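Side-chain contacts in ribonucleoside triphosphate reductase (Lactobacillus leichmannii, PDB 1L1L), which reduces ribonucleoside triphosphates to 2'-deoxyribonucleoside triphosphates with a B12 cofactor, working as an allosterically regulated monomer: residues A[182-187]-A[283-288]; A[225-230]-A[275-280]. All blocks are in the same frame, centred on the assembly; numbering follows the deposited sequence.

Overall arrangement
Both contacts lie in the B12-dependent reductase insertion domain and share helix 275-289: contact 2 uses its first turns, contact 1 its later ones, with centres about 11 Å apart. Contact 1 sets this helix against strand 183-187, an outer strand of a three-stranded parallel sheet, and is buried; its chemistry is mixed, one side-chain amide bonded to a backbone carbonyl beside leucine packing. Contact 2 joins the same helix to helix 224-236, is partly buried and purely apolar, a leucine against a tryptophan face. Along the chain it is nested within the loop that contact 1 closes. L186 and I278 touch between the two contacts, so the strand's side chains continue along the same helix.

Contact 1: residues A[182-187]-A[283-288]; sequences IDLQLV and DVNEVL
The carboxamide nitrogen ND2 of N285 donates a hydrogen bond to the backbone O of I182, 3.0 Å away and nearly straight, with an N-H...O angle of 169°. This ties helix 275-289 to the residue just before strand 183-187, an outer strand of the three-stranded parallel sheet of the insertion domain, against which the helix packs. The acceptor lies close to the amide plane of N285, but the nitrogen sits above the carbonyl plane of I182, 37° out of it, and so does not use a lone pair directly. CG of N285 stands anti to its backbone N (chi1 -165°), which carries the amide off the helix towards the strand. The same nitrogen passes 3.6 Å from CB of L184, two residues beyond the carbonyl it bonds. L184 crosses the asparagine at a slant, and its CD2 reaches CB of N285 at 4.2 Å. L234 of helix 224-236 touches both side chains, and N289 OD1, one turn further along, bonds the backbone N of I182. On the other arm of the amide, OD1 of N285 rests 3.8 Å from CB of I182.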
ATOM      1  N   ILE A 182     -11.305 -32.851   3.436  1.00 48.18           N
ATOM      2  CA  ILE A 182     -11.794 -32.645   4.794  1.00 47.18           C
ATOM      3  C   ILE A 182     -13.277 -32.326   4.919  1.00 46.33           C
ATOM      4  O   ILE A 182     -13.822 -31.526   4.165  1.00 45.93           O
ATOM      5  CB  ILE A 182     -11.001 -31.515   5.492  1.00 47.41           C
ATOM      6  CG1 ILE A 182      -9.507 -31.855   5.497  1.00 47.10           C
ATOM      7  CG2 ILE A 182     -11.520 -31.308   6.912  1.00 47.36           C
ATOM      8  CD1 ILE A 182      -9.155 -33.148   6.205  1.00 47.24           C
ATOM      9  N   ASP A 183     -13.923 -32.971   5.887  1.00 45.94           N
ATOM     10  CA  ASP A 183     -15.333 -32.735   6.164  1.00 45.19           C
ATOM     11  C   ASP A 183     -15.329 -31.585   7.171  1.00 43.91           C
ATOM     12  O   ASP A 183     -14.753 -31.710   8.255  1.00 44.29           O
ATOM     13  CB  ASP A 183     -15.974 -33.979   6.784  1.00 46.20           C
ATOM     14  CG  ASP A 183     -17.452 -33.789   7.058  1.00 47.11           C
ATOM     15  OD1 ASP A 183     -18.168 -33.342   6.131  1.00 48.40           O
ATOM     16  OD2 ASP A 183     -17.900 -34.082   8.189  1.00 48.22           O
ATOM     17  N   LEU A 184     -15.959 -30.469   6.817  1.00 42.67           N
ATOM     18  CA  LEU A 184     -15.958 -29.295   7.690  1.00 40.81           C
ATOM     19  C   LEU A 184     -17.305 -28.796   8.197  1.00 40.44           C
ATOM     20  O   LEU A 184     -18.255 -28.610   7.431  1.00 39.90           O
ATOM     21  CB  LEU A 184     -15.248 -28.135   6.982  1.00 39.59           C
ATOM     22  CG  LEU A 184     -15.176 -26.782   7.701  1.00 39.06           C
ATOM     23  CD1 LEU A 184     -14.313 -26.921   8.935  1.00 38.28           C
ATOM     24  CD2 LEU A 184     -14.604 -25.723   6.755  1.00 37.44           C
ATOM     25  N   GLN A 185     -17.372 -28.560   9.503  1.00 40.02           N
ATOM     26  CA  GLN A 185     -18.582 -28.040  10.114  1.00 40.41           C
ATOM     27  C   GLN A 185     -18.172 -26.808  10.901  1.00 40.33           C
ATOM     28  O   GLN A 185     -17.218 -26.850  11.673  1.00 40.48           O
ATOM     29  CB  GLN A 185     -19.212 -29.062  11.066  1.00 39.92           C
ATOM     30  CG  GLN A 185     -19.549 -30.397  10.439  1.00 40.08           C
ATOM     31  CD  GLN A 185     -20.263 -31.309  11.417  1.00 40.45           C
ATOM     32  OE1 GLN A 185     -21.436 -31.101  11.730  1.00 40.50           O
ATOM     33  NE2 GLN A 185     -19.553 -32.308  11.922  1.00 39.76           N
ATOM     34  N   LEU A 186     -18.883 -25.713  10.687  1.00 41.05           N
ATOM     35  CA  LEU A 186     -18.596 -24.470  11.389  1.00 42.25           C
ATOM     36  C   LEU A 186     -19.725 -24.254  12.387  1.00 42.48           C
ATOM     37  O   LEU A 186     -20.890 -24.105  12.004  1.00 42.28           O
ATOM     38  CB  LEU A 186     -18.518 -23.300  10.400  1.00 42.21           C
ATOM     39  CG  LEU A 186     -17.496 -23.472   9.269  1.00 43.01           C
ATOM     40  CD1 LEU A 186     -17.482 -22.240   8.384  1.00 44.04           C
ATOM     41  CD2 LEU A 186     -16.118 -23.718   9.861  1.00 43.35           C
ATOM     42  N   VAL A 187     -19.367 -24.239  13.667  1.00 42.84           N
ATOM     43  CA  VAL A 187     -20.339 -24.071  14.735  1.00 43.59           C
ATOM     44  C   VAL A 187     -20.409 -22.663  15.295  1.00 43.76           C
ATOM     45  O   VAL A 187     -19.387 -22.038  15.574  1.00 43.87           O
ATOM     46  CB  VAL A 187     -20.040 -25.012  15.920  1.00 42.91           C
ATOM     47  CG1 VAL A 187     -21.192 -24.977  16.908  1.00 43.33           C
ATOM     48  CG2 VAL A 187     -19.792 -26.413  15.423  1.00 44.00           C
ATOM     49  N   ASP A 283     -15.388 -21.948   1.476  1.00 32.71           N
ATOM     50  CA  ASP A 283     -14.886 -21.836   0.113  1.00 32.73           C
ATOM     51  C   ASP A 283     -13.436 -22.303  -0.033  1.00 32.26           C
ATOM     52  O   ASP A 283     -13.069 -22.913  -1.041  1.00 32.18           O
ATOM     53  CB  ASP A 283     -15.049 -20.401  -0.383  1.00 33.69           C
ATOM     54  CG  ASP A 283     -16.510 -20.014  -0.559  1.00 36.09           C
ATOM     55  OD1 ASP A 283     -17.353 -20.925  -0.743  1.00 37.65           O
ATOM     56  OD2 ASP A 283     -16.821 -18.808  -0.530  1.00 37.03           O
ATOM     57  N   VAL A 284     -12.610 -22.023   0.973  1.00 31.80           N
ATOM     58  CA  VAL A 284     -11.215 -22.437   0.959  1.00 31.20           C
ATOM     59  C   VAL A 284     -11.124 -23.961   1.046  1.00 32.79           C
ATOM     60  O   VAL A 284     -10.182 -24.587   0.537  1.00 32.85           O
ATOM     61  CB  VAL A 284     -10.445 -21.796   2.151  1.00 31.34           C
ATOM     62  CG1 VAL A 284      -9.138 -22.508   2.399  1.00 28.85           C
ATOM     63  CG2 VAL A 284     -10.182 -20.331   1.844  1.00 29.87           C
ATOM     64  N   ASN A 285     -12.108 -24.563   1.700  1.00 33.47           N
ATOM     65  CA  ASN A 285     -12.106 -26.010   1.842  1.00 34.72           C
ATOM     66  C   ASN A 285     -12.499 -26.627   0.495  1.00 35.68           C
ATOM     67  O   ASN A 285     -11.930 -27.633   0.077  1.00 36.56           O
ATOM     68  CB  ASN A 285     -13.074 -26.422   2.954  1.00 34.45           C
ATOM     69  CG  ASN A 285     -12.863 -27.850   3.413  1.00 34.54           C
ATOM     70  OD1 ASN A 285     -11.725 -28.303   3.611  1.00 34.87           O
ATOM     71  ND2 ASN A 285     -13.961 -28.570   3.596  1.00 35.15           N
ATOM     72  N   GLU A 286     -13.454 -26.011  -0.192  1.00 37.54           N
ATOM     73  CA  GLU A 286     -13.881 -26.523  -1.491  1.00 39.81           C
ATOM     74  C   GLU A 286     -12.710 -26.558  -2.468  1.00 40.38           C
ATOM     75  O   GLU A 286     -12.434 -27.593  -3.082  1.00 39.96           O
ATOM     76  CB  GLU A 286     -15.005 -25.668  -2.078  1.00 41.44           C
ATOM     77  CG  GLU A 286     -16.324 -25.808  -1.346  1.00 45.14           C
ATOM     78  CD  GLU A 286     -17.459 -25.087  -2.045  1.00 47.11           C
ATOM     79  OE1 GLU A 286     -17.413 -23.839  -2.128  1.00 47.93           O
ATOM     80  OE2 GLU A 286     -18.395 -25.775  -2.518  1.00 49.62           O
ATOM     81  N   VAL A 287     -12.020 -25.428  -2.614  1.00 39.90           N
ATOM     82  CA  VAL A 287     -10.876 -25.362  -3.515  1.00 39.77           C
ATOM     83  C   VAL A 287      -9.902 -26.487  -3.209  1.00 40.05           C
ATOM     84  O   VAL A 287      -9.346 -27.105  -4.119  1.00 40.16           O
ATOM     85  CB  VAL A 287     -10.117 -24.017  -3.384  1.00 39.57           C
ATOM     86  CG1 VAL A 287      -8.843 -24.061  -4.215  1.00 38.87           C
ATOM     87  CG2 VAL A 287     -11.010 -22.870  -3.826  1.00 38.18           C
ATOM     88  N   LEU A 288      -9.692 -26.751  -1.924  1.00 39.74           N
ATOM     89  CA  LEU A 288      -8.776 -27.809  -1.525  1.00 40.40           C
ATOM     90  C   LEU A 288      -9.377 -29.198  -1.790  1.00 41.04           C
ATOM     91  O   LEU A 288      -8.700 -30.068  -2.335  1.00 41.03           O
ATOM     92  CB  LEU A 288      -8.411 -27.670  -0.048  1.00 39.98           C
ATOM     93  CG  LEU A 288      -7.522 -26.474   0.317  1.00 39.44           C
ATOM     94  CD1 LEU A 288      -7.489 -26.286   1.827  1.00 39.23           C
ATOM     95  CD2 LEU A 288      -6.115 -26.705  -0.224  1.00 39.52           C
TER

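Contact 2: residues A[225-230]-A[275-280]; sequences EGWVLA and MPLISM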
ATOM      1  N   GLU A 225      -5.298 -13.864  15.806  1.00 36.01           N
ATOM      2  CA  GLU A 225      -4.551 -15.113  15.750  1.00 36.56           C
ATOM      3  C   GLU A 225      -5.504 -16.303  15.684  1.00 35.17           C
ATOM      4  O   GLU A 225      -5.220 -17.308  15.024  1.00 34.69           O
ATOM      5  CB  GLU A 225      -3.637 -15.241  16.973  1.00 38.42           C
ATOM      6  CG  GLU A 225      -2.689 -14.065  17.152  1.00 42.00           C
ATOM      7  CD  GLU A 225      -3.432 -12.766  17.433  1.00 43.23           C
ATOM      8  OE1 GLU A 225      -4.232 -12.735  18.387  1.00 44.19           O
ATOM      9  OE2 GLU A 225      -3.221 -11.777  16.697  1.00 46.28           O
ATOM     10  N   GLY A 226      -6.636 -16.193  16.372  1.00 33.91           N
ATOM     11  CA  GLY A 226      -7.603 -17.277  16.361  1.00 32.33           C
ATOM     12  C   GLY A 226      -8.052 -17.564  14.938  1.00 32.33           C
ATOM     13  O   GLY A 226      -8.184 -18.722  14.545  1.00 31.52           O
ATOM     14  N   TRP A 227      -8.277 -16.496  14.175  1.00 31.62           N
ATOM     15  CA  TRP A 227      -8.712 -16.577  12.780  1.00 30.40           C
ATOM     16  C   TRP A 227      -7.653 -17.233  11.908  1.00 30.86           C
ATOM     17  O   TRP A 227      -7.966 -18.108  11.089  1.00 30.45           O
ATOM     18  CB  TRP A 227      -9.009 -15.171  12.234  1.00 29.67           C
ATOM     19  CG  TRP A 227     -10.337 -14.596  12.649  1.00 27.98           C
ATOM     20  CD1 TRP A 227     -10.911 -14.658  13.883  1.00 28.29           C
ATOM     21  CD2 TRP A 227     -11.238 -13.844  11.825  1.00 28.37           C
ATOM     22  NE1 TRP A 227     -12.110 -13.997  13.883  1.00 27.28           N
ATOM     23  CE2 TRP A 227     -12.336 -13.484  12.633  1.00 27.84           C
ATOM     24  CE3 TRP A 227     -11.221 -13.439  10.481  1.00 27.78           C
ATOM     25  CZ2 TRP A 227     -13.410 -12.734  12.144  1.00 28.22           C
ATOM     26  CZ3 TRP A 227     -12.288 -12.696   9.991  1.00 27.43           C
ATOM     27  CH2 TRP A 227     -13.368 -12.350  10.822  1.00 28.13           C
ATOM     28  N   VAL A 228      -6.407 -16.802  12.078  1.00 29.80           N
ATOM     29  CA  VAL A 228      -5.282 -17.337  11.320  1.00 29.38           C
ATOM     30  C   VAL A 228      -5.064 -18.830  11.603  1.00 30.50           C
ATOM     31  O   VAL A 228      -4.981 -19.636  10.674  1.00 30.17           O
ATOM     32  CB  VAL A 228      -3.967 -16.574  11.636  1.00 28.90           C
ATOM     33  CG1 VAL A 228      -2.788 -17.237  10.916  1.00 26.27           C
ATOM     34  CG2 VAL A 228      -4.096 -15.106  11.192  1.00 27.60           C
ATOM     35  N   LEU A 229      -4.974 -19.187  12.883  1.00 29.99           N
ATOM     36  CA  LEU A 229      -4.767 -20.579  13.285  1.00 30.99           C
ATOM     37  C   LEU A 229      -5.876 -21.515  12.784  1.00 30.76           C
ATOM     38  O   LEU A 229      -5.609 -22.676  12.454  1.00 31.03           O
ATOM     39  CB  LEU A 229      -4.647 -20.673  14.816  1.00 30.32           C
ATOM     40  CG  LEU A 229      -3.438 -19.954  15.429  1.00 30.58           C
ATOM     41  CD1 LEU A 229      -3.463 -20.077  16.942  1.00 30.26           C
ATOM     42  CD2 LEU A 229      -2.156 -20.533  14.865  1.00 30.39           C
ATOM     43  N   ALA A 230      -7.106 -21.008  12.717  1.00 30.48           N
ATOM     44  CA  ALA A 230      -8.245 -21.806  12.260  1.00 30.75           C
ATOM     45  C   ALA A 230      -8.163 -22.112  10.760  1.00 31.45           C
ATOM     46  O   ALA A 230      -8.594 -23.180  10.297  1.00 31.48           O
ATOM     47  CB  ALA A 230      -9.527 -21.087  12.566  1.00 29.56           C
ATOM     48  N   MET A 275     -19.231 -14.129  10.190  1.00 33.23           N
ATOM     49  CA  MET A 275     -19.818 -14.481   8.903  1.00 33.70           C
ATOM     50  C   MET A 275     -18.803 -14.548   7.762  1.00 32.93           C
ATOM     51  O   MET A 275     -18.715 -15.565   7.073  1.00 32.97           O
ATOM     52  CB  MET A 275     -20.955 -13.515   8.557  1.00 34.13           C
ATOM     53  CG  MET A 275     -22.168 -13.618   9.486  1.00 35.82           C
ATOM     54  SD  MET A 275     -21.898 -12.879  11.138  1.00 37.30           S
ATOM     55  CE  MET A 275     -22.007 -11.165  10.722  1.00 34.81           C
ATOM     56  N   PRO A 276     -18.024 -13.475   7.540  1.00 32.25           N
ATOM     57  CA  PRO A 276     -17.046 -13.547   6.445  1.00 31.82           C
ATOM     58  C   PRO A 276     -16.035 -14.674   6.630  1.00 31.30           C
ATOM     59  O   PRO A 276     -15.550 -15.250   5.646  1.00 29.30           O
ATOM     60  CB  PRO A 276     -16.396 -12.159   6.459  1.00 33.15           C
ATOM     61  CG  PRO A 276     -16.575 -11.706   7.889  1.00 32.64           C
ATOM     62  CD  PRO A 276     -17.982 -12.160   8.193  1.00 32.69           C
ATOM     63  N   LEU A 277     -15.717 -14.991   7.886  1.00 30.17           N
ATOM     64  CA  LEU A 277     -14.768 -16.066   8.172  1.00 30.07           C
ATOM     65  C   LEU A 277     -15.366 -17.428   7.818  1.00 30.28           C
ATOM     66  O   LEU A 277     -14.667 -18.320   7.341  1.00 29.50           O
ATOM     67  CB  LEU A 277     -14.374 -16.064   9.654  1.00 29.90           C
ATOM     68  CG  LEU A 277     -13.442 -17.199  10.084  1.00 29.95           C
ATOM     69  CD1 LEU A 277     -12.131 -17.101   9.319  1.00 30.92           C
ATOM     70  CD2 LEU A 277     -13.199 -17.140  11.594  1.00 31.34           C
ATOM     71  N   ILE A 278     -16.663 -17.583   8.064  1.00 30.51           N
ATOM     72  CA  ILE A 278     -17.351 -18.843   7.777  1.00 30.72           C
ATOM     73  C   ILE A 278     -17.258 -19.154   6.280  1.00 30.35           C
ATOM     74  O   ILE A 278     -16.761 -20.206   5.890  1.00 29.47           O
ATOM     75  CB  ILE A 278     -18.829 -18.767   8.228  1.00 31.20           C
ATOM     76  CG1 ILE A 278     -18.881 -18.721   9.762  1.00 30.42           C
ATOM     77  CG2 ILE A 278     -19.623 -19.965   7.696  1.00 30.68           C
ATOM     78  CD1 ILE A 278     -20.183 -18.248  10.328  1.00 30.45           C
ATOM     79  N   SER A 279     -17.723 -18.220   5.461  1.00 30.54           N
ATOM     80  CA  SER A 279     -17.687 -18.366   4.005  1.00 30.69           C
ATOM     81  C   SER A 279     -16.272 -18.680   3.520  1.00 31.47           C
ATOM     82  O   SER A 279     -16.057 -19.591   2.705  1.00 30.79           O
ATOM     83  CB  SER A 279     -18.166 -17.079   3.342  1.00 30.27           C
ATOM     84  OG  SER A 279     -19.414 -16.673   3.872  1.00 29.76           O
ATOM     85  N   MET A 280     -15.300 -17.919   4.020  1.00 29.84           N
ATOM     86  CA  MET A 280     -13.914 -18.119   3.626  1.00 29.31           C
ATOM     87  C   MET A 280     -13.441 -19.540   3.914  1.00 29.02           C
ATOM     88  O   MET A 280     -12.790 -20.163   3.079  1.00 29.38           O
ATOM     89  CB  MET A 280     -13.009 -17.128   4.360  1.00 29.48           C
ATOM     90  CG  MET A 280     -11.557 -17.174   3.932  1.00 27.86           C
ATOM     91  SD  MET A 280     -10.452 -16.570   5.246  1.00 30.34           S
ATOM     92  CE  MET A 280      -9.924 -18.118   5.961  1.00 26.60           C
TER
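L277 lays its CD2 methyl over one face of the W227 indole, 3.8 Å from the centroid of the five-membered ring and just 7° off the ring normal, a CH-pi contact. The methyl is almost equally far from all five atoms of that ring, CD2 of W227 being the closest at 3.8 Å. The rest of the leucine follows the six-membered ring: its CD1 meets CE3 of W227 at 3.9 Å, and its CB lies 4.0 Å from CZ3 of W227. Leucine and indole therefore overlap along the length of the bicycle. Chi1 of L277 (177°) turns CG away from its own backbone N, and the branch beyond splits the methyls between the two rings. The CB of W227 points neither at helix 275-289 nor away from it; the indole beyond closes the distance. CG of P276 approaches CH2 of W227 obliquely at 4.4 Å, a looser apolar touch. M158 of helix 148-158 and I257 also pack on the tryptophan. The nearest CA pair is W227 and L277, 7.6 Å apart. Helix 224-236 is the connection of a beta-alpha-beta unit joining neighbouring parallel strands 216-219 and 249-253, and L277 brings helix 275-289 against it.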